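Local coordinates for protein hypothetical NUDIX hydrolase (Listeria monocytogenes, PDB 3SON) that probably hydrolyses a nucleoside diphosphate linked to another moiety, as Nudix enzymes do with the help of divalent metal ions, its own substrate being unidentified, at residues P5-F13 with F35-I46; Y20-T28 with L108-Y118. All coordinates share one frame; numbering follows the deposited sequence. Where two conformers were deposited one is given.

Contact 1: residues P5-F13 with F35-I46. With CA (calcium ion), chain C.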
loop_
_atom_site.group_PDB
_atom_site.type_symbol
_atom_site.label_atom_id
_atom_site.label_comp_id
_atom_site.label_asym_id
_atom_site.label_seq_id
_atom_site.Cartn_x
_atom_site.Cartn_y
_atom_site.Cartn_z
ATOM N N PRO A 5 10.875 11.562 -6.815
ATOM C CA PRO A 5 10.092 10.746 -7.743
ATOM C C PRO A 5 8.811 10.165 -7.107
ATOM O O PRO A 5 8.721 10.009 -5.871
ATOM C CB PRO A 5 11.066 9.602 -8.113
ATOM C CG PRO A 5 12.122 9.619 -7.015
ATOM C CD PRO A 5 11.871 10.757 -6.101
ATOM N N PHE A 6 7.820 9.888 -7.939
ATOM C CA PHE A 6 6.561 9.341 -7.474
ATOM C C PHE A 6 5.946 8.620 -8.613
ATOM O O PHE A 6 6.348 8.826 -9.752
ATOM C CB PHE A 6 5.615 10.470 -7.022
ATOM C CG PHE A 6 5.243 11.465 -8.146
ATOM C CD1 PHE A 6 4.184 11.194 -9.017
ATOM C CD2 PHE A 6 5.921 12.651 -8.285
ATOM C CE1 PHE A 6 3.815 12.081 -10.024
ATOM C CE2 PHE A 6 5.577 13.572 -9.290
ATOM C CZ PHE A 6 4.531 13.272 -10.171
ATOM N N GLN A 7 4.879 7.872 -8.322
ATOM C CA GLN A 7 4.121 7.116 -9.269
ATOM C C GLN A 7 2.643 7.491 -9.197
ATOM O O GLN A 7 2.158 7.994 -8.172
ATOM C CB GLN A 7 4.192 5.633 -8.917
ATOM C CG GLN A 7 5.498 4.958 -9.298
ATOM C CD GLN A 7 5.567 4.649 -10.757
ATOM O OE1 GLN A 7 4.678 4.002 -11.330
ATOM N NE2 GLN A 7 6.581 5.137 -11.383
ATOM N N VAL A 8 1.959 7.309 -10.291
ATOM C CA VAL A 8 0.542 7.438 -10.278
ATOM C C VAL A 8 -0.139 6.139 -10.697
ATOM O O VAL A 8 0.462 5.277 -11.428
ATOM C CB VAL A 8 0.027 8.677 -11.082
ATOM C CG1 VAL A 8 0.740 10.012 -10.675
ATOM C CG2 VAL A 8 0.198 8.465 -12.606
ATOM N N LEU A 9 -1.344 5.947 -10.167
ATOM C CA LEU A 9 -2.227 4.866 -10.562
ATOM C C LEU A 9 -3.523 5.534 -11.007
ATOM O O LEU A 9 -3.979 6.511 -10.397
ATOM C CB LEU A 9 -2.479 3.876 -9.420
ATOM C CG LEU A 9 -3.296 2.617 -9.731
ATOM C CD1 LEU A 9 -2.369 1.512 -10.210
ATOM C CD2 LEU A 9 -4.060 2.178 -8.485
ATOM N N VAL A 10 -4.082 5.052 -12.102
ATOM C CA VAL A 10 -5.363 5.592 -12.615
ATOM C C VAL A 10 -6.342 4.480 -13.007
ATOM O O VAL A 10 -5.999 3.610 -13.813
ATOM C CB VAL A 10 -5.148 6.486 -13.835
ATOM C CG1 VAL A 10 -6.444 7.110 -14.250
ATOM C CG2 VAL A 10 -4.095 7.556 -13.573
ATOM N N ILE A 11 -7.533 4.483 -12.381
ATOM C CA ILE A 11 -8.530 3.439 -12.559
ATOM C C ILE A 11 -9.598 3.969 -13.500
ATOM O O ILE A 11 -10.318 4.895 -13.153
ATOM C CB ILE A 11 -9.200 3.062 -11.222
ATOM C CG1 ILE A 11 -8.153 2.570 -10.212
ATOM C CG2 ILE A 11 -10.322 1.985 -11.392
ATOM C CD1 ILE A 11 -8.717 2.316 -8.831
ATOM N N PRO A 12 -9.706 3.403 -14.706
ATOM C CA PRO A 12 -10.838 3.825 -15.584
ATOM C C PRO A 12 -12.147 3.218 -15.090
ATOM O O PRO A 12 -12.140 2.113 -14.514
ATOM C CB PRO A 12 -10.479 3.177 -16.933
ATOM C CG PRO A 12 -9.093 2.666 -16.777
ATOM C CD PRO A 12 -8.945 2.316 -15.329
ATOM N N PHE A 13 -13.277 3.931 -15.241
ATOM C CA PHE A 13 -14.582 3.346 -14.926
ATOM C C PHE A 13 -15.674 3.874 -15.858
ATOM O O PHE A 13 -15.505 4.925 -16.492
ATOM C CB PHE A 13 -15.004 3.584 -13.472
ATOM C CG PHE A 13 -15.288 5.010 -13.158
ATOM C CD1 PHE A 13 -14.260 5.870 -12.790
ATOM C CD2 PHE A 13 -16.589 5.528 -13.266
ATOM C CE1 PHE A 13 -14.514 7.173 -12.506
ATOM C CE2 PHE A 13 -16.852 6.839 -12.964
ATOM C CZ PHE A 13 -15.833 7.684 -12.617
ATOM N N PHE A 35 -3.900 -1.519 -13.704
ATOM C CA PHE A 35 -4.459 -0.231 -14.063
ATOM C C PHE A 35 -3.429 0.628 -14.820
ATOM O O PHE A 35 -2.348 0.133 -15.145
ATOM C CB PHE A 35 -4.988 0.488 -12.809
ATOM C CG PHE A 35 -6.143 -0.226 -12.123
ATOM C CD1 PHE A 35 -7.289 -0.524 -12.798
ATOM C CD2 PHE A 35 -6.117 -0.482 -10.728
ATOM C CE1 PHE A 35 -8.377 -1.136 -12.132
ATOM C CE2 PHE A 35 -7.158 -1.136 -10.071
ATOM C CZ PHE A 35 -8.298 -1.462 -10.771
ATOM N N VAL A 36 -3.849 1.824 -15.231
ATOM C CA VAL A 36 -2.973 2.803 -15.824
ATOM C C VAL A 36 -1.919 3.143 -14.766
ATOM O O VAL A 36 -2.237 3.358 -13.600
ATOM C CB VAL A 36 -3.761 4.052 -16.284
ATOM C CG1 VAL A 36 -2.849 5.251 -16.614
ATOM C CG2 VAL A 36 -4.640 3.751 -17.442
ATOM N N ALA A 37 -0.640 3.156 -15.139
ATOM C CA ALA A 37 0.418 3.434 -14.127
ATOM C C ALA A 37 1.577 4.143 -14.786
ATOM O O ALA A 37 1.901 3.864 -15.962
ATOM C CB ALA A 37 0.911 2.135 -13.475
ATOM N N GLY A 38 2.243 5.011 -14.055
ATOM C CA GLY A 38 3.424 5.649 -14.597
ATOM C C GLY A 38 4.098 6.540 -13.606
ATOM O O GLY A 38 3.484 6.968 -12.647
ATOM N N GLY A 39 5.290 6.997 -13.925
ATOM C CA GLY A 39 6.012 7.846 -13.024
ATOM C C GLY A 39 6.038 9.319 -13.434
ATOM O O GLY A 39 5.861 9.673 -14.620
ATOM N N GLY A 40 6.249 10.176 -12.434
ATOM C CA GLY A 40 6.395 11.577 -12.652
ATOM C C GLY A 40 7.587 11.849 -13.491
ATOM O O GLY A 40 8.641 11.201 -13.322
ATOM N N GLU A 41 7.439 12.794 -14.424
ATOM C CA GLU A 41 8.574 13.287 -15.227
ATOM C C GLU A 41 8.779 14.776 -15.059
ATOM O O GLU A 41 7.834 15.505 -14.760
ATOM C CB GLU A 41 8.336 12.971 -16.711
ATOM C CG GLU A 41 8.312 11.486 -16.986
ATOM C CD GLU A 41 8.027 11.163 -18.449
ATOM O OE1 GLU A 41 8.113 12.086 -19.276
ATOM O OE2 GLU A 41 7.673 9.998 -18.754
ATOM N N ASP A 42 10.032 15.218 -15.224
ATOM C CA ASP A 42 10.391 16.655 -15.256
ATOM C C ASP A 42 9.897 17.447 -14.033
ATOM O O ASP A 42 10.270 17.138 -12.899
ATOM C CB ASP A 42 9.875 17.288 -16.547
ATOM C CG ASP A 42 10.379 16.581 -17.793
ATOM O OD1 ASP A 42 11.481 15.997 -17.761
ATOM O OD2 ASP A 42 9.668 16.629 -18.820
ATOM N N GLU A 43 9.071 18.468 -14.265
ATOM C CA GLU A 43 8.524 19.273 -13.189
ATOM C C GLU A 43 7.020 19.084 -13.023
ATOM O O GLU A 43 6.345 19.967 -12.503
ATOM C CB GLU A 43 8.847 20.775 -13.414
ATOM N N GLU A 44 6.510 17.892 -13.385
ATOM C CA GLU A 44 5.065 17.625 -13.373
ATOM C C GLU A 44 4.356 17.708 -11.983
ATOM O O GLU A 44 4.853 17.220 -10.953
ATOM C CB GLU A 44 4.804 16.221 -13.996
ATOM C CG GLU A 44 5.028 16.209 -15.500
ATOM C CD GLU A 44 4.607 14.902 -16.118
ATOM O OE1 GLU A 44 4.808 13.833 -15.489
ATOM O OE2 GLU A 44 4.115 14.951 -17.253
ATOM N N ALA A 45 3.176 18.329 -11.947
ATOM C CA ALA A 45 2.346 18.165 -10.789
ATOM C C ALA A 45 1.864 16.712 -10.929
ATOM O O ALA A 45 1.897 16.156 -12.053
ATOM C CB ALA A 45 1.179 19.144 -10.758
ATOM N N ILE A 46 1.460 16.103 -9.821
ATOM C CA ILE A 46 0.977 14.724 -9.809
ATOM C C ILE A 46 -0.256 14.540 -10.700
ATOM O O ILE A 46 -0.441 13.504 -11.324
ATOM C CB ILE A 46 0.610 14.333 -8.371
ATOM C CG1 ILE A 46 1.841 13.948 -7.562
ATOM C CG2 ILE A 46 -0.410 13.241 -8.350
ATOM C CD1 ILE A 46 1.646 14.252 -6.087
HETATM CA CA CA C . 2.650 4.144 -18.136
HETATM O O HOH W 1 3.681 5.121 -19.748
HETATM O O HOH W 2 4.679 2.977 -16.855
#
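Phe35 lays its ring against Ile11, whose CG1 stands over the centre of one face, 3.7 Å from the ring centroid in a CH-pi contact. Val36 and Val10 form an antiparallel hydrogen-bonded pair: Val10 N donates to Val36 O at 2.9 Å, while the return bond is weak, and the side chains lie side by side, CB to CB 3.7 Å. Ala37 faces Leu9 in a non-hydrogen-bonded pair, and its carbonyl O binds the calcium ion at 2.3 Å, alongside Glu53, Glu57 and two waters. Gly38 exchanges two backbone bonds with Val8, the shorter from Val8 N to Gly38 O at 2.8 Å. Over Gly39 folds the amide of Gln7, NE2 3.2 Å from Gly39 CA, through a bend at chi2 (-78°). Gly40 N donates to Phe6 O, and its CA lies over one face of the Phe6 ring. A type II' turn from Glu41 to Glu44, closed by Glu44 N to Glu41 O, is braced by Glu41 N bonding Glu44 OE1 at 3.0 Å; OE2 holds Arg52 in a salt bridge. Ile46 CG1, in one of two conformers, covers the opposite face of Phe6, 3.8 Å from its centroid. Residues 38-46 open the Nudix box, a loop running into helix 46-58. Strand 7-13 runs between strands 36-39 and 87-96 in the alpha/beta/alpha sandwich, Val8 and Val10 against helix 46-58, Leu9 and Ile11 against helix 128-142.

Contact 2: residues Y20-T28 with L108-Y118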
loop_
_atom_site.group_PDB
_atom_site.type_symbol
_atom_site.label_atom_id
_atom_site.label_comp_id
_atom_site.label_asym_id
_atom_site.label_seq_id
_atom_site.Cartn_x
_atom_site.Cartn_y
_atom_site.Cartn_z
ATOM N N TYR A 20 -21.709 -0.056 -12.078
ATOM C CA TYR A 20 -20.493 0.517 -12.580
ATOM C C TYR A 20 -19.599 -0.615 -12.990
ATOM O O TYR A 20 -19.637 -1.717 -12.398
ATOM C CB TYR A 20 -19.789 1.328 -11.508
ATOM C CG TYR A 20 -20.504 2.616 -11.175
ATOM C CD1 TYR A 20 -20.281 3.750 -11.930
ATOM C CD2 TYR A 20 -21.385 2.695 -10.109
ATOM C CE1 TYR A 20 -20.925 4.943 -11.642
ATOM C CE2 TYR A 20 -22.045 3.880 -9.821
ATOM C CZ TYR A 20 -21.793 5.005 -10.594
ATOM O OH TYR A 20 -22.425 6.208 -10.348
ATOM N N GLN A 21 -18.836 -0.364 -14.044
ATOM C CA GLN A 21 -17.791 -1.263 -14.462
ATOM C C GLN A 21 -16.425 -0.577 -14.403
ATOM O O GLN A 21 -16.316 0.657 -14.541
ATOM C CB GLN A 21 -18.087 -1.816 -15.843
ATOM C CG GLN A 21 -19.353 -2.684 -15.836
ATOM C CD GLN A 21 -19.409 -3.649 -16.992
ATOM O OE1 GLN A 21 -18.983 -3.330 -18.081
ATOM N NE2 GLN A 21 -19.921 -4.848 -16.749
ATOM N N PHE A 22 -15.385 -1.398 -14.298
ATOM C CA PHE A 22 -14.045 -0.931 -14.070
ATOM C C PHE A 22 -13.139 -1.540 -15.140
ATOM O O PHE A 22 -13.303 -2.712 -15.549
ATOM C CB PHE A 22 -13.604 -1.343 -12.662
ATOM C CG PHE A 22 -14.496 -0.801 -11.583
ATOM C CD1 PHE A 22 -14.308 0.497 -11.154
ATOM C CD2 PHE A 22 -15.547 -1.526 -11.077
ATOM C CE1 PHE A 22 -15.138 1.064 -10.227
ATOM C CE2 PHE A 22 -16.365 -0.991 -10.096
ATOM C CZ PHE A 22 -16.187 0.321 -9.710
ATOM N N GLY A 23 -12.239 -0.714 -15.615
ATOM C CA GLY A 23 -11.399 -1.037 -16.716
ATOM C C GLY A 23 -10.037 -1.597 -16.255
ATOM O O GLY A 23 -9.310 -0.966 -15.506
ATOM N N VAL A 24 -9.775 -2.857 -16.586
ATOM C CA VAL A 24 -8.477 -3.443 -16.259
ATOM C C VAL A 24 -7.764 -3.792 -17.545
ATOM O O VAL A 24 -8.392 -4.163 -18.525
ATOM C CB VAL A 24 -8.588 -4.701 -15.392
ATOM C CG1 VAL A 24 -9.325 -4.389 -14.101
ATOM C CG2 VAL A 24 -9.383 -5.809 -16.096
ATOM N N LEU A 25 -6.432 -3.745 -17.486
ATOM C CA LEU A 25 -5.565 -3.907 -18.672
ATOM C C LEU A 25 -4.723 -5.119 -18.536
ATOM O O LEU A 25 -4.113 -5.313 -17.500
ATOM C CB LEU A 25 -4.662 -2.683 -18.825
ATOM C CG LEU A 25 -5.345 -1.309 -19.036
ATOM C CD1 LEU A 25 -4.367 -0.150 -18.811
ATOM C CD2 LEU A 25 -5.899 -1.179 -20.445
ATOM N N HIS A 26 -4.703 -5.939 -19.585
ATOM C CA HIS A 26 -3.902 -7.093 -19.576
ATOM C C HIS A 26 -2.636 -6.778 -20.316
ATOM O O HIS A 26 -2.660 -6.146 -21.372
ATOM C CB HIS A 26 -4.631 -8.207 -20.229
ATOM C CG HIS A 26 -3.920 -9.503 -20.098
ATOM N ND1 HIS A 26 -3.132 -9.994 -21.095
ATOM C CD2 HIS A 26 -3.914 -10.440 -19.080
ATOM C CE1 HIS A 26 -2.588 -11.164 -20.682
ATOM N NE2 HIS A 26 -3.082 -11.454 -19.462
ATOM N N ARG A 27 -1.496 -7.152 -19.726
ATOM C CA ARG A 27 -0.223 -6.877 -20.368
ATOM C C ARG A 27 0.103 -7.769 -21.607
ATOM O O ARG A 27 -0.268 -8.971 -21.705
ATOM C CB ARG A 27 0.918 -7.016 -19.374
ATOM C CG ARG A 27 0.938 -5.883 -18.341
ATOM C CD ARG A 27 2.280 -5.911 -17.605
ATOM N NE ARG A 27 3.448 -5.600 -18.458
ATOM C CZ ARG A 27 3.835 -4.371 -18.730
ATOM N NH1 ARG A 27 3.118 -3.328 -18.298
ATOM N NH2 ARG A 27 4.916 -4.152 -19.489
ATOM N N THR A 28 0.758 -7.162 -22.580
ATOM C CA THR A 28 1.212 -7.937 -23.758
ATOM C C THR A 28 2.251 -8.979 -23.412
ATOM O O THR A 28 2.198 -10.131 -23.947
ATOM C CB THR A 28 1.714 -6.997 -24.893
ATOM O OG1 THR A 28 0.624 -6.154 -25.286
ATOM C CG2 THR A 28 2.262 -7.823 -26.116
ATOM N N LEU A 108 1.019 -0.549 -27.333
ATOM C CA LEU A 108 1.535 -1.902 -27.468
ATOM C C LEU A 108 1.817 -2.646 -26.117
ATOM O O LEU A 108 2.011 -3.864 -26.106
ATOM C CB LEU A 108 2.791 -1.917 -28.332
ATOM C CG LEU A 108 2.699 -1.322 -29.743
ATOM C CD1 LEU A 108 4.004 -1.504 -30.526
ATOM C CD2 LEU A 108 1.522 -1.935 -30.497
ATOM N N GLU A 109 1.864 -1.929 -25.018
ATOM C CA GLU A 109 2.140 -2.515 -23.703
ATOM C C GLU A 109 1.019 -3.470 -23.241
ATOM O O GLU A 109 1.285 -4.318 -22.421
ATOM C CB GLU A 109 2.283 -1.394 -22.654
ATOM C CG GLU A 109 3.021 -1.858 -21.404
ATOM C CD GLU A 109 3.504 -0.705 -20.530
ATOM O OE1 GLU A 109 4.341 0.097 -21.004
ATOM O OE2 GLU A 109 3.054 -0.617 -19.367
ATOM N N HIS A 110 -0.184 -3.319 -23.809
ATOM C CA HIS A 110 -1.384 -4.045 -23.418
ATOM C C HIS A 110 -2.086 -4.787 -24.523
ATOM O O HIS A 110 -2.084 -4.362 -25.707
ATOM C CB HIS A 110 -2.391 -3.067 -22.715
ATOM C CG HIS A 110 -1.814 -2.435 -21.479
ATOM N ND1 HIS A 110 -1.574 -1.123 -21.412
ATOM C CD2 HIS A 110 -1.381 -2.960 -20.290
ATOM C CE1 HIS A 110 -0.998 -0.836 -20.256
ATOM N NE2 HIS A 110 -0.875 -1.947 -19.570
ATOM N N SER A 111 -2.723 -5.906 -24.152
ATOM C CA SER A 111 -3.426 -6.789 -25.099
ATOM C C SER A 111 -4.943 -6.708 -25.033
ATOM O O SER A 111 -5.611 -7.196 -25.909
ATOM C CB SER A 111 -3.038 -8.248 -24.877
ATOM O OG SER A 111 -3.427 -8.758 -23.614
ATOM N N GLU A 112 -5.442 -6.089 -24.005
ATOM C CA GLU A 112 -6.865 -6.046 -23.782
ATOM C C GLU A 112 -7.161 -5.013 -22.696
ATOM O O GLU A 112 -6.450 -4.934 -21.702
ATOM C CB GLU A 112 -7.388 -7.472 -23.399
ATOM C CG GLU A 112 -8.821 -7.491 -22.857
ATOM C CD GLU A 112 -9.371 -8.843 -22.605
ATOM O OE1 GLU A 112 -8.691 -9.862 -22.884
ATOM O OE2 GLU A 112 -10.556 -8.927 -22.178
ATOM N N LEU A 113 -8.255 -4.251 -22.901
ATOM C CA LEU A 113 -8.939 -3.519 -21.836
ATOM C C LEU A 113 -10.236 -4.337 -21.607
ATOM O O LEU A 113 -10.949 -4.630 -22.590
ATOM C CB LEU A 113 -9.354 -2.138 -22.287
ATOM C CG LEU A 113 -10.208 -1.229 -21.336
ATOM C CD1 LEU A 113 -9.451 -0.879 -20.085
ATOM C CD2 LEU A 113 -10.793 0.026 -21.992
ATOM N N ARG A 114 -10.478 -4.761 -20.370
ATOM C CA ARG A 114 -11.696 -5.434 -20.015
ATOM C C ARG A 114 -12.485 -4.630 -18.980
ATOM O O ARG A 114 -11.947 -4.178 -17.962
ATOM C CB ARG A 114 -11.347 -6.842 -19.496
ATOM C CG ARG A 114 -12.558 -7.766 -19.369
ATOM C CD ARG A 114 -12.131 -9.025 -18.619
ATOM N NE ARG A 114 -11.435 -9.969 -19.498
ATOM C CZ ARG A 114 -10.990 -11.176 -19.142
ATOM N NH1 ARG A 114 -11.168 -11.654 -17.916
ATOM N NH2 ARG A 114 -10.385 -11.954 -20.042
ATOM N N TRP A 115 -13.763 -4.445 -19.280
ATOM C CA TRP A 115 -14.711 -3.725 -18.430
ATOM C C TRP A 115 -15.421 -4.771 -17.595
ATOM O O TRP A 115 -16.106 -5.678 -18.138
ATOM C CB TRP A 115 -15.722 -3.008 -19.317
ATOM C CG TRP A 115 -15.153 -1.844 -20.002
ATOM C CD1 TRP A 115 -14.934 -1.677 -21.344
ATOM C CD2 TRP A 115 -14.660 -0.641 -19.381
ATOM N NE1 TRP A 115 -14.338 -0.461 -21.600
ATOM C CE2 TRP A 115 -14.141 0.196 -20.442
ATOM C CE3 TRP A 115 -14.563 -0.195 -18.068
ATOM C CZ2 TRP A 115 -13.562 1.440 -20.196
ATOM C CZ3 TRP A 115 -13.944 1.033 -17.837
ATOM C CH2 TRP A 115 -13.509 1.854 -18.882
ATOM N N VAL A 116 -15.190 -4.737 -16.277
ATOM C CA VAL A 116 -15.595 -5.805 -15.378
ATOM C C VAL A 116 -16.261 -5.230 -14.131
ATOM O O VAL A 116 -16.094 -4.069 -13.799
ATOM C CB VAL A 116 -14.357 -6.636 -14.951
ATOM C CG1 VAL A 116 -13.729 -7.306 -16.180
ATOM C CG2 VAL A 116 -13.313 -5.739 -14.268
ATOM N N SER A 117 -17.003 -6.070 -13.415
ATOM C CA SER A 117 -17.612 -5.629 -12.184
ATOM C C SER A 117 -16.536 -5.428 -11.115
ATOM O O SER A 117 -15.413 -5.865 -11.254
ATOM C CB SER A 117 -18.576 -6.673 -11.661
ATOM O OG SER A 117 -17.845 -7.804 -11.258
ATOM N N TYR A 118 -16.914 -4.759 -10.051
ATOM C CA TYR A 118 -16.037 -4.600 -8.912
ATOM C C TYR A 118 -15.411 -5.919 -8.503
ATOM O O TYR A 118 -14.163 -6.105 -8.421
ATOM C CB TYR A 118 -16.811 -3.960 -7.734
ATOM C CG TYR A 118 -16.002 -3.894 -6.466
ATOM C CD1 TYR A 118 -15.011 -2.934 -6.294
ATOM C CD2 TYR A 118 -16.151 -4.840 -5.468
ATOM C CE1 TYR A 118 -14.193 -2.921 -5.154
ATOM C CE2 TYR A 118 -15.381 -4.803 -4.313
ATOM C CZ TYR A 118 -14.438 -3.823 -4.136
ATOM O OH TYR A 118 -13.653 -3.794 -2.994
HETATM O O HOH W 3 -19.475 -3.296 -10.176
HETATM O O HOH W 4 -18.127 -5.319 -20.079
#
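Trp115 lies against the Gly23 backbone, its CZ3 3.3 Å from Gly23 N, where the glycine has no side chain to hold the indole off. This is the close-packed part: antiparallel hydrogen-bonded pairs Phe22-Val116 and Val24-Arg114 flank Gly23, Arg114 N reaching Val24 O at 2.8 Å. Leu25 CD2 meets Leu113 CD1 at 3.6 Å, and Leu25 CB sits over one face of the His110 imidazole, whose NE2 is bonded to Gln34. Phe22 turns its ring edge to the backbone N of Tyr118. Within strand 112-116, Arg114 NE forms a salt bridge with Glu112 OE2. Toward the ends the contact becomes polar and wetter. One water joins Gln21 OE1 to Trp115 O, another Tyr20 O to Tyr118 N. Near the corner at Ser111, His26 ND1 donates to Ser111 OG at 2.8 Å, almost in the ring plane; chi1 of -172°, placing CG opposite the backbone N, carries the imidazole there. Thr28 at the exposed end gives N to Glu109 O and OG1 to Leu108 O, both from above the carbonyl planes. Arg27 NH1 bridges to Glu109 OE2 at 2.9 Å, the guanidinium and carboxylate planes 47° apart. Arg27 NE also forms a salt bridge with Asp29 and NH1 a hydrogen bond with Gln34, so several partners limit the guanidinium's rotation beside Glu109, whose side chain comes about 5 Å from the calcium ion without binding it.

In the fold
From the N terminus, strand 7-15 turns directly into strand 20-27, and the chain returns through strand 33-39, with which contact 1 closes a loop of 21 residues. Contact 2 closes a far longer one, 79 residues, holding strand 33-39, helix 46-58 and strands 66-76 and 87-96. The segments alternate along the chain, so the two loops cross rather than nest. Their centres are about 17 Å apart, on opposite sides of the chain's centre, yet they share one mixed sheet and meet where Pro12 O probably accepts a hydrogen bond from Gly23 N. Together they join strand 110-116 to the central strands and bring Glu109 near the calcium ion that Ala37 binds.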